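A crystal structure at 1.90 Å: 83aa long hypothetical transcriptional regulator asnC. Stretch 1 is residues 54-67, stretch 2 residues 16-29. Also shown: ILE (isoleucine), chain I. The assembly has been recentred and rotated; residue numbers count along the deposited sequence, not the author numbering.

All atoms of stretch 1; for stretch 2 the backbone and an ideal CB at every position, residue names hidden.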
ATOM      1  N   ASP A  54       5.965 -24.103   8.317  1.00 15.28           N
ATOM      2  CA  ASP A  54       7.005 -24.830   7.539  1.00 15.94           C
ATOM      3  C   ASP A  54       6.673 -24.837   6.065  1.00 15.54           C
ATOM      4  O   ASP A  54       7.548 -24.537   5.225  1.00 16.16           O
ATOM      5  CB  ASP A  54       7.119 -26.273   8.076  1.00 17.05           C
ATOM      6  CG  ASP A  54       8.285 -27.050   7.480  1.00 23.38           C
ATOM      7  OD1 ASP A  54       9.343 -26.437   7.243  1.00 31.64           O
ATOM      8  OD2 ASP A  54       8.218 -28.277   7.213  1.00 28.30           O
ATOM      9  N   PHE A  55       5.402 -25.065   5.739  1.00 14.59           N
ATOM     10  CA  PHE A  55       4.943 -25.068   4.392  1.00 14.14           C
ATOM     11  C   PHE A  55       5.075 -23.703   3.724  1.00 14.15           C
ATOM     12  O   PHE A  55       5.504 -23.654   2.569  1.00 13.76           O
ATOM     13  CB  PHE A  55       3.509 -25.537   4.311  1.00 13.85           C
ATOM     14  CG  PHE A  55       2.983 -25.638   2.925  1.00 12.80           C
ATOM     15  CD1 PHE A  55       3.429 -26.614   2.072  1.00 12.08           C
ATOM     16  CD2 PHE A  55       1.965 -24.824   2.516  1.00 13.65           C
ATOM     17  CE1 PHE A  55       2.921 -26.693   0.729  1.00 12.97           C
ATOM     18  CE2 PHE A  55       1.489 -24.878   1.193  1.00 15.83           C
ATOM     19  CZ  PHE A  55       1.939 -25.847   0.337  1.00 13.61           C
ATOM     20  N   VAL A  56       4.616 -22.645   4.401  1.00 14.40           N
ATOM     21  CA  VAL A  56       4.725 -21.317   3.891  1.00 14.02           C
ATOM     22  C   VAL A  56       6.190 -20.920   3.720  1.00 13.50           C
ATOM     23  O   VAL A  56       6.574 -20.424   2.646  1.00 12.51           O
ATOM     24  CB  VAL A  56       3.955 -20.245   4.793  1.00 14.09           C
ATOM     25  CG1 VAL A  56       4.184 -18.856   4.317  1.00 15.13           C
ATOM     26  CG2 VAL A  56       2.520 -20.542   4.832  1.00 15.60           C
ATOM     27  N   THR A  57       7.019 -21.099   4.739  1.00 11.88           N
ATOM     28  CA  THR A  57       8.396 -20.645   4.684  1.00 13.45           C
ATOM     29  C   THR A  57       9.260 -21.543   3.807  1.00 14.28           C
ATOM     30  O   THR A  57       9.966 -21.048   2.927  1.00 14.36           O
ATOM     31  CB  THR A  57       9.065 -20.608   6.088  1.00 11.89           C
ATOM     32  OG1 THR A  57       8.499 -19.531   6.783  1.00 14.69           O
ATOM     33  CG2 THR A  57      10.524 -20.270   6.017  1.00 15.84           C
ATOM     34  N   ASN A  58       9.103 -22.861   3.965  1.00 13.74           N
ATOM     35  CA  ASN A  58      10.034 -23.790   3.343  1.00 15.20           C
ATOM     36  C   ASN A  58       9.655 -24.415   2.013  1.00 13.65           C
ATOM     37  O   ASN A  58      10.477 -25.053   1.391  1.00 14.35           O
ATOM     38  CB  ASN A  58      10.634 -24.810   4.402  1.00 17.31           C
ATOM     39  CG  ASN A  58      11.424 -24.094   5.499  1.00 19.60           C
ATOM     40  OD1 ASN A  58      11.172 -24.258   6.696  1.00 25.61           O
ATOM     41  ND2 ASN A  58      12.346 -23.310   5.109  1.00 13.25           N
ATOM     42  N   THR A  59       8.411 -24.275   1.607  1.00 13.66           N
ATOM     43  CA  THR A  59       7.936 -24.730   0.322  1.00 13.89           C
ATOM     44  C   THR A  59       7.501 -23.531  -0.430  1.00 14.55           C
ATOM     45  O   THR A  59       8.230 -23.133  -1.317  1.00 16.48           O
ATOM     46  CB  THR A  59       6.840 -25.798   0.459  1.00 14.89           C
ATOM     47  OG1 THR A  59       7.380 -26.900   1.235  1.00 14.36           O
ATOM     48  CG2 THR A  59       6.457 -26.361  -0.807  1.00 14.99           C
ATOM     49  N   ILE A  60       6.395 -22.875  -0.064  1.00 14.10           N
ATOM     50  CA  ILE A  60       5.824 -21.853  -0.962  1.00 13.90           C
ATOM     51  C   ILE A  60       6.854 -20.748  -1.216  1.00 13.66           C
ATOM     52  O   ILE A  60       7.141 -20.398  -2.406  1.00 11.12           O
ATOM     53  CB  ILE A  60       4.510 -21.166  -0.415  1.00 14.60           C
ATOM     54  CG1 ILE A  60       3.371 -22.130  -0.147  1.00 12.67           C
ATOM     55  CG2 ILE A  60       3.977 -20.135  -1.476  1.00 14.41           C
ATOM     56  CD1 ILE A  60       2.065 -21.422   0.193  1.00 14.29           C
ATOM     57  N   ARG A  61       7.401 -20.192  -0.124  1.00 13.39           N
ATOM     58  CA  ARG A  61       8.391 -19.110  -0.237  1.00 14.48           C
ATOM     59  C   ARG A  61       9.786 -19.478  -0.789  1.00 15.36           C
ATOM     60  O   ARG A  61      10.661 -18.598  -0.891  1.00 14.52           O
ATOM     61  CB  ARG A  61       8.555 -18.351   1.091  1.00 13.94           C
ATOM     62  CG  ARG A  61       7.314 -17.576   1.408  1.00 13.00           C
ATOM     63  CD  ARG A  61       7.216 -17.015   2.774  1.00  9.81           C
ATOM     64  NE  ARG A  61       8.200 -16.051   3.166  1.00 10.52           N
ATOM     65  CZ  ARG A  61       8.156 -14.764   2.878  1.00 11.74           C
ATOM     66  NH1 ARG A  61       7.155 -14.258   2.176  1.00 11.44           N
ATOM     67  NH2 ARG A  61       9.099 -13.980   3.340  1.00 10.55           N
ATOM     68  N   LYS A  62      10.010 -20.768  -1.027  1.00 14.96           N
ATOM     69  CA  LYS A  62      11.202 -21.218  -1.708  1.00 16.40           C
ATOM     70  C   LYS A  62      10.954 -21.678  -3.136  1.00 15.70           C
ATOM     71  O   LYS A  62      11.895 -22.116  -3.789  1.00 16.14           O
ATOM     72  CB  LYS A  62      11.907 -22.248  -0.835  1.00 16.70           C
ATOM     73  CG  LYS A  62      12.545 -21.533   0.372  1.00 22.05           C
ATOM     74  CD  LYS A  62      13.321 -22.413   1.322  1.00 25.88           C
ATOM     75  CE  LYS A  62      13.991 -21.647   2.503  1.00 31.91           C
ATOM     76  NZ  LYS A  62      15.466 -21.338   2.199  1.00 40.26           N
ATOM     77  N   LEU A  63       9.730 -21.646  -3.627  1.00 15.62           N
ATOM     78  CA  LEU A  63       9.471 -22.102  -4.985  1.00 14.90           C
ATOM     79  C   LEU A  63      10.076 -21.119  -5.976  1.00 14.96           C
ATOM     80  O   LEU A  63       9.961 -19.893  -5.780  1.00 13.83           O
ATOM     81  CB  LEU A  63       7.978 -22.175  -5.267  1.00 15.38           C
ATOM     82  CG  LEU A  63       7.132 -23.221  -4.491  1.00 14.95           C
ATOM     83  CD1 LEU A  63       5.724 -23.082  -4.913  1.00 18.15           C
ATOM     84  CD2 LEU A  63       7.658 -24.678  -4.628  1.00 15.84           C
ATOM     85  N   PRO A  64      10.677 -21.623  -7.045  1.00 15.07           N
ATOM     86  CA  PRO A  64      11.109 -20.741  -8.159  1.00 15.41           C
ATOM     87  C   PRO A  64      10.024 -19.821  -8.594  1.00 15.01           C
ATOM     88  O   PRO A  64       8.884 -20.203  -8.834  1.00 14.46           O
ATOM     89  CB  PRO A  64      11.429 -21.721  -9.282  1.00 15.41           C
ATOM     90  CG  PRO A  64      11.867 -23.011  -8.517  1.00 17.49           C
ATOM     91  CD  PRO A  64      10.879 -23.037  -7.362  1.00 16.14           C
ATOM     92  N   LYS A  65      10.401 -18.560  -8.598  1.00 17.01           N
ATOM     93  CA  LYS A  65       9.643 -17.446  -9.156  1.00 16.73           C
ATOM     94  C   LYS A  65       8.626 -16.953  -8.180  1.00 16.73           C
ATOM     95  O   LYS A  65       7.896 -16.039  -8.516  1.00 18.98           O
ATOM     96  CB  LYS A  65       9.046 -17.795 -10.536  1.00 16.81           C
ATOM     97  CG  LYS A  65      10.152 -18.320 -11.518  1.00 19.79           C
ATOM     98  CD  LYS A  65       9.774 -18.180 -13.014  1.00 20.71           C
ATOM     99  CE  LYS A  65      10.938 -18.529 -13.939  1.00 22.99           C
ATOM    100  NZ  LYS A  65      10.433 -18.856 -15.319  1.00 24.96           N
ATOM    101  N   VAL A  66       8.578 -17.468  -6.941  1.00 14.67           N
ATOM    102  CA  VAL A  66       7.779 -16.762  -5.948  1.00 14.89           C
ATOM    103  C   VAL A  66       8.581 -15.546  -5.441  1.00 13.23           C
ATOM    104  O   VAL A  66       9.693 -15.638  -4.947  1.00 12.69           O
ATOM    105  CB  VAL A  66       7.298 -17.743  -4.791  1.00 14.83           C
ATOM    106  CG1 VAL A  66       6.804 -17.027  -3.657  1.00 17.52           C
ATOM    107  CG2 VAL A  66       6.308 -18.660  -5.326  1.00 12.70           C
ATOM    108  N   ARG A  67       7.947 -14.407  -5.471  1.00 14.61           N
ATOM    109  CA  ARG A  67       8.556 -13.200  -4.988  1.00 14.77           C
ATOM    110  C   ARG A  67       8.156 -12.815  -3.546  1.00 15.20           C
ATOM    111  O   ARG A  67       9.013 -12.479  -2.648  1.00 15.06           O
ATOM    112  CB  ARG A  67       8.150 -12.066  -5.920  1.00 16.01           C
ATOM    113  CG  ARG A  67       8.662 -10.727  -5.492  1.00 20.43           C
ATOM    114  CD  ARG A  67       8.098  -9.589  -6.386  1.00 25.84           C
ATOM    115  NE  ARG A  67       8.735  -9.638  -7.694  1.00 30.52           N
ATOM    116  CZ  ARG A  67       8.351  -8.911  -8.763  1.00 28.29           C
ATOM    117  NH1 ARG A  67       7.265  -8.125  -8.684  1.00 22.01           N
ATOM    118  NH2 ARG A  67       9.034  -9.041  -9.906  1.00 27.22           N
ATOM    119  N   UNK A  16       2.079 -18.873 -14.148  1.00 16.08           N
ATOM    120  CA  UNK A  16       1.569 -20.188 -14.581  1.00 17.65           C
ATOM    121  C   UNK A  16       2.419 -21.336 -14.052  1.00 17.08           C
ATOM    122  O   UNK A  16       1.886 -22.422 -13.685  1.00 16.45           O
ATOM    123  CB  UNK A  16       1.515 -20.257 -16.108  1.00 17.65           C
ATOM    124  N   UNK A  17       3.722 -21.101 -13.987  1.00 16.98           N
ATOM    125  CA  UNK A  17       4.688 -22.132 -13.587  1.00 17.87           C
ATOM    126  C   UNK A  17       4.496 -22.348 -12.095  1.00 18.09           C
ATOM    127  O   UNK A  17       4.454 -23.484 -11.615  1.00 15.97           O
ATOM    128  CB  UNK A  17       6.128 -21.733 -13.916  1.00 17.87           C
ATOM    129  N   UNK A  18       4.309 -21.240 -11.369  1.00 16.60           N
ATOM    130  CA  UNK A  18       4.051 -21.371  -9.950  1.00 16.56           C
ATOM    131  C   UNK A  18       2.725 -22.079  -9.671  1.00 14.90           C
ATOM    132  O   UNK A  18       2.621 -22.928  -8.779  1.00 15.92           O
ATOM    133  CB  UNK A  18       4.057 -19.990  -9.291  1.00 16.56           C
ATOM    134  N   UNK A  19       1.680 -21.712 -10.376  1.00 16.45           N
ATOM    135  CA  UNK A  19       0.352 -22.348 -10.232  1.00 16.52           C
ATOM    136  C   UNK A  19       0.476 -23.874 -10.448  1.00 17.05           C
ATOM    137  O   UNK A  19      -0.007 -24.670  -9.629  1.00 18.18           O
ATOM    138  CB  UNK A  19      -0.644 -21.748 -11.227  1.00 16.52           C
ATOM    139  N   UNK A  20       1.197 -24.260 -11.491  1.00 17.56           N
ATOM    140  CA  UNK A  20       1.467 -25.675 -11.776  1.00 19.57           C
ATOM    141  C   UNK A  20       2.145 -26.418 -10.590  1.00 17.64           C
ATOM    142  O   UNK A  20       1.757 -27.513 -10.290  1.00 18.61           O
ATOM    143  CB  UNK A  20       2.353 -25.778 -13.019  1.00 19.57           C
ATOM    144  N   UNK A  21       3.123 -25.790  -9.934  1.00 16.47           N
ATOM    145  CA  UNK A  21       3.797 -26.389  -8.777  1.00 15.61           C
ATOM    146  C   UNK A  21       2.797 -26.561  -7.662  1.00 16.31           C
ATOM    147  O   UNK A  21       2.676 -27.650  -7.050  1.00 15.20           O
ATOM    148  CB  UNK A  21       4.978 -25.535  -8.312  1.00 15.61           C
ATOM    149  N   UNK A  22       2.020 -25.484  -7.423  1.00 15.74           N
ATOM    150  CA  UNK A  22       1.102 -25.484  -6.316  1.00 15.87           C
ATOM    151  C   UNK A  22       0.059 -26.593  -6.396  1.00 16.74           C
ATOM    152  O   UNK A  22      -0.314 -27.189  -5.319  1.00 16.79           O
ATOM    153  CB  UNK A  22       0.406 -24.124  -6.235  1.00 15.87           C
ATOM    154  N   UNK A  23      -0.415 -26.884  -7.601  1.00 18.67           N
ATOM    155  CA  UNK A  23      -1.464 -27.913  -7.815  1.00 22.42           C
ATOM    156  C   UNK A  23      -1.149 -29.259  -7.167  1.00 22.49           C
ATOM    157  O   UNK A  23      -2.071 -29.986  -6.795  1.00 23.95           O
ATOM    158  CB  UNK A  23      -1.676 -28.129  -9.315  1.00 22.42           C
ATOM    159  N   UNK A  24       0.130 -29.602  -7.067  1.00 21.90           N
ATOM    160  CA  UNK A  24       0.577 -30.958  -6.698  1.00 22.55           C
ATOM    161  C   UNK A  24       0.725 -31.127  -5.214  1.00 22.35           C
ATOM    162  O   UNK A  24       0.971 -32.225  -4.730  1.00 22.33           O
ATOM    163  CB  UNK A  24       1.909 -31.288  -7.375  1.00 22.55           C
ATOM    164  N   UNK A  25       0.564 -30.050  -4.474  1.00 20.23           N
ATOM    165  CA  UNK A  25       0.866 -30.128  -3.040  1.00 20.08           C
ATOM    166  C   UNK A  25      -0.480 -30.336  -2.277  1.00 19.24           C
ATOM    167  O   UNK A  25      -1.465 -29.654  -2.562  1.00 17.98           O
ATOM    168  CB  UNK A  25       1.589 -28.866  -2.565  1.00 20.08           C
ATOM    169  N   UNK A  26      -0.507 -31.342  -1.379  1.00 18.84           N
ATOM    170  CA  UNK A  26      -1.704 -31.743  -0.608  1.00 20.73           C
ATOM    171  C   UNK A  26      -2.240 -30.639   0.318  1.00 19.57           C
ATOM    172  O   UNK A  26      -3.410 -30.576   0.625  1.00 21.39           O
ATOM    173  CB  UNK A  26      -1.380 -32.981   0.230  1.00 20.73           C
ATOM    174  N   UNK A  27      -1.355 -29.801   0.825  1.00 19.03           N
ATOM    175  CA  UNK A  27      -1.750 -28.707   1.710  1.00 18.18           C
ATOM    176  C   UNK A  27      -2.524 -27.608   0.983  1.00 19.28           C
ATOM    177  O   UNK A  27      -3.206 -26.773   1.640  1.00 18.80           O
ATOM    178  CB  UNK A  27      -0.510 -28.106   2.374  1.00 18.18           C
ATOM    179  N   UNK A  28      -2.384 -27.556  -0.362  1.00 17.93           N
ATOM    180  CA  UNK A  28      -3.056 -26.576  -1.171  1.00 18.13           C
ATOM    181  C   UNK A  28      -4.395 -27.167  -1.581  1.00 17.78           C
ATOM    182  O   UNK A  28      -4.417 -28.045  -2.431  1.00 19.01           O
ATOM    183  CB  UNK A  28      -2.215 -26.177  -2.385  1.00 18.13           C
ATOM    184  N   UNK A  29      -5.494 -26.728  -0.959  1.00 16.81           N
ATOM    185  CA  UNK A  29      -6.815 -27.210  -1.275  1.00 16.67           C
ATOM    186  C   UNK A  29      -7.493 -26.440  -2.382  1.00 16.47           C
ATOM    187  O   UNK A  29      -8.429 -26.988  -3.029  1.00 14.91           O
ATOM    188  CB  UNK A  29      -7.689 -27.171  -0.020  1.00 16.67           C
TER
HETATM  189  N   ILE I  84       4.938 -12.818   6.353  1.00 10.53           N
HETATM  190  CA  ILE I  84       4.981 -13.949   5.375  1.00 11.76           C
HETATM  191  C   ILE I  84       3.576 -14.436   4.965  1.00 12.28           C
HETATM  192  O   ILE I  84       2.611 -13.915   5.595  1.00 12.22           O
HETATM  193  CB  ILE I  84       5.752 -15.119   5.960  1.00 11.01           C
HETATM  194  CG1 ILE I  84       4.966 -15.827   7.058  1.00 12.92           C
HETATM  195  CG2 ILE I  84       7.001 -14.605   6.614  1.00 13.71           C
HETATM  196  CD1 ILE I  84       5.749 -16.936   7.669  1.00 14.08           C
HETATM  197  OXT ILE I  84       3.465 -15.307   4.030  1.00 13.86           O

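Position 16 has nothing of stretch 1 within 5.5 Å of its ideal CB; Asp16 hydrogen-bonds elsewhere in the structure. At position 17, CA-to-CB points toward stretch 1, and the ideal CB is 5.2 Å from Lys65 CD. The lysine's extended chain carries an ammonium group within reach, so an acidic or a polar residue would serve. The residue is Glu17, whose OE2 lies 3.0 Å from Lys65 NZ in a salt bridge; a weak hydrogen bond of 3.4 Å joins Lys65 NZ to Glu17 OE1.

Position 18 also points toward stretch 1, its ideal CB 4.7 Å from Val66 CG2 and 4.9 Å from Pro64 O. The turn from Leu63 to Val66 leaves room for a compact apolar side chain, such as valine, isoleucine or alanine. Val18 occupies it: CG1 packs 3.8 Å from Val66 CG2, and CG2 lies 4.0 Å from Lys65 CB.

Positions 19 and 20 find no partner in stretch 1, which sets no preference there; they are Phe19 and Glu20.

At position 21 the ideal CB stands 4.3 Å from Leu63 CD1, with Pro64 beyond. A long side chain with an aliphatic stem would suit, as would a leucine or methionine. Arg21 covers both neighbours: its CD is 4.2 Å from Leu63 CD2, and Pro64 CG sits over one face of the guanidinium, 3.8 Å from NH2. A water bridges the contact, accepting from Arg21 NE at 2.8 Å and donating to Pro64 O at 2.7 Å.

Position 22 points sideways, so a side chain must extend to touch Ile60 and Leu63; leucine, isoleucine or methionine could. Leu22 does so through CD2, 4.0 Å from Leu63 CD1 and 4.3 Å from Ile60 CG1.

Positions 23 and 24 are out of reach, and stretch 1 sets no preference; they are Lys23 and Ser24.

The ideal CB of position 25 is 4.2 Å from Phe55 CE1, favouring a flexible apolar residue. Met25, modelled as selenomethionine, places CE 3.3 Å from Phe55 CZ at the ring edge and SE 3.8 Å from Thr59 CG2.

Position 26 points sideways without contact; it is Ser26. At position 27 the ideal CB lies 3.9 Å from Phe55 CZ, so many side chains, polar or apolar, could rest a CB hydrogen on the ring if the remainder turns aside. Glu27 CB does, 3.9 Å from the Phe55 ring centroid, in a CH-pi contact.

Position 28, sideways to Phe55, suits a small apolar residue: Val28 CG2 meets Phe55 CZ at 3.8 Å. Position 29, out of reach, is Thr29.

Stretch 2, residues 16-29: DEVFERLKSMSEVT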
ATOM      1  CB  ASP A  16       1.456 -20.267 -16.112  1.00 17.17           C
ATOM      2  CG  ASP A  16       0.463 -19.267 -16.684  1.00 20.26           C
ATOM      3  OD1 ASP A  16      -0.277 -18.585 -15.936  1.00 16.77           O
ATOM      4  OD2 ASP A  16       0.357 -19.106 -17.915  1.00 20.66           O
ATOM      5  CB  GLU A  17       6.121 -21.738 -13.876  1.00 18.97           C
ATOM      6  CG  GLU A  17       6.503 -21.822 -15.354  1.00 24.68           C
ATOM      7  CD  GLU A  17       7.900 -21.284 -15.576  1.00 30.91           C
ATOM      8  OE1 GLU A  17       8.875 -21.837 -15.012  1.00 32.16           O
ATOM      9  OE2 GLU A  17       8.005 -20.325 -16.320  1.00 37.61           O
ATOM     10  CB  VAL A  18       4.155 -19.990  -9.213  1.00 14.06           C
ATOM     11  CG1 VAL A  18       3.737 -20.146  -7.683  1.00 16.05           C
ATOM     12  CG2 VAL A  18       5.543 -19.405  -9.313  1.00 14.80           C
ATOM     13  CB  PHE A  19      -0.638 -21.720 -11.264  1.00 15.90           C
ATOM     14  CG  PHE A  19      -1.930 -22.479 -11.421  1.00 16.63           C
ATOM     15  CD1 PHE A  19      -3.082 -22.099 -10.729  1.00 16.06           C
ATOM     16  CD2 PHE A  19      -2.010 -23.577 -12.259  1.00 18.86           C
ATOM     17  CE1 PHE A  19      -4.249 -22.815 -10.871  1.00 17.16           C
ATOM     18  CE2 PHE A  19      -3.177 -24.296 -12.419  1.00 17.09           C
ATOM     19  CZ  PHE A  19      -4.310 -23.897 -11.745  1.00 16.47           C
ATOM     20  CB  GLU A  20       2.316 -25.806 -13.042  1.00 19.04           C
ATOM     21  CG  GLU A  20       2.843 -27.206 -13.443  1.00 24.33           C
ATOM     22  CD  GLU A  20       3.549 -27.202 -14.846  1.00 29.40           C
ATOM     23  OE1 GLU A  20       4.505 -26.344 -15.151  1.00 26.53           O
ATOM     24  OE2 GLU A  20       3.107 -28.068 -15.669  1.00 32.93           O
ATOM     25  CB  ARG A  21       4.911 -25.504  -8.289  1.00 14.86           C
ATOM     26  CG  ARG A  21       6.113 -25.398  -9.298  1.00 15.74           C
ATOM     27  CD  ARG A  21       7.303 -24.566  -8.782  1.00 17.42           C
ATOM     28  NE  ARG A  21       8.288 -24.371  -9.843  1.00 14.32           N
ATOM     29  CZ  ARG A  21       9.212 -25.288 -10.128  1.00 19.28           C
ATOM     30  NH1 ARG A  21       9.343 -26.398  -9.372  1.00 15.07           N
ATOM     31  NH2 ARG A  21      10.036 -25.060 -11.095  1.00 22.34           N
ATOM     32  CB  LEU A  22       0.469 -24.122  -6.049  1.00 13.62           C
ATOM     33  CG  LEU A  22       1.427 -23.081  -5.487  1.00 14.50           C
ATOM     34  CD1 LEU A  22       0.815 -21.663  -5.765  1.00 14.57           C
ATOM     35  CD2 LEU A  22       1.825 -23.287  -4.022  1.00 16.34           C
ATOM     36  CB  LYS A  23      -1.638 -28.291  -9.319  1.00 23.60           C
ATOM     37  CG  LYS A  23      -2.038 -27.246 -10.210  1.00 29.87           C
ATOM     38  CD  LYS A  23      -2.432 -27.782 -11.650  1.00 34.68           C
ATOM     39  CE  LYS A  23      -1.488 -28.860 -12.246  1.00 39.81           C
ATOM     40  NZ  LYS A  23      -1.468 -28.917 -13.785  1.00 37.93           N
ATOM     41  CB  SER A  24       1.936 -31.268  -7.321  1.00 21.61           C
ATOM     42  OG  SER A  24       1.695 -31.446  -8.685  1.00 24.98           O
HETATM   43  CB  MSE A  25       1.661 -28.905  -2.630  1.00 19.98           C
HETATM   44  CG  MSE A  25       3.357 -28.865  -3.020  1.00 19.45           C
HETATM   45 SE   MSE A  25       3.457 -26.960  -3.034  1.00 33.69          SE
HETATM   46  CE  MSE A  25       1.808 -26.354  -2.920  1.00 40.17           C
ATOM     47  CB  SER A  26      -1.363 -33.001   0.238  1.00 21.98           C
ATOM     48  OG  SER A  26      -1.083 -34.105  -0.644  1.00 28.27           O
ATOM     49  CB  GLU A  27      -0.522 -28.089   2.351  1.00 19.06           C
ATOM     50  CG  GLU A  27       0.300 -29.057   3.203  1.00 18.53           C
ATOM     51  CD  GLU A  27       1.419 -29.796   2.473  1.00 20.31           C
ATOM     52  OE1 GLU A  27       1.408 -29.805   1.206  1.00 19.55           O
ATOM     53  OE2 GLU A  27       2.307 -30.345   3.181  1.00 19.26           O
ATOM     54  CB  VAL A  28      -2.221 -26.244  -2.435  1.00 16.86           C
ATOM     55  CG1 VAL A  28      -3.042 -25.479  -3.392  1.00 18.09           C
ATOM     56  CG2 VAL A  28      -1.021 -25.484  -2.057  1.00 18.45           C
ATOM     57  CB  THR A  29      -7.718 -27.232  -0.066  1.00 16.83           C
ATOM     58  OG1 THR A  29      -7.950 -25.886   0.386  1.00 16.12           O
ATOM     59  CG2 THR A  29      -6.993 -27.950   1.105  1.00 17.11           C
TER
HETATM   60  O   HOH W   1       7.831 -21.745 -10.810  1.00 15.31           O
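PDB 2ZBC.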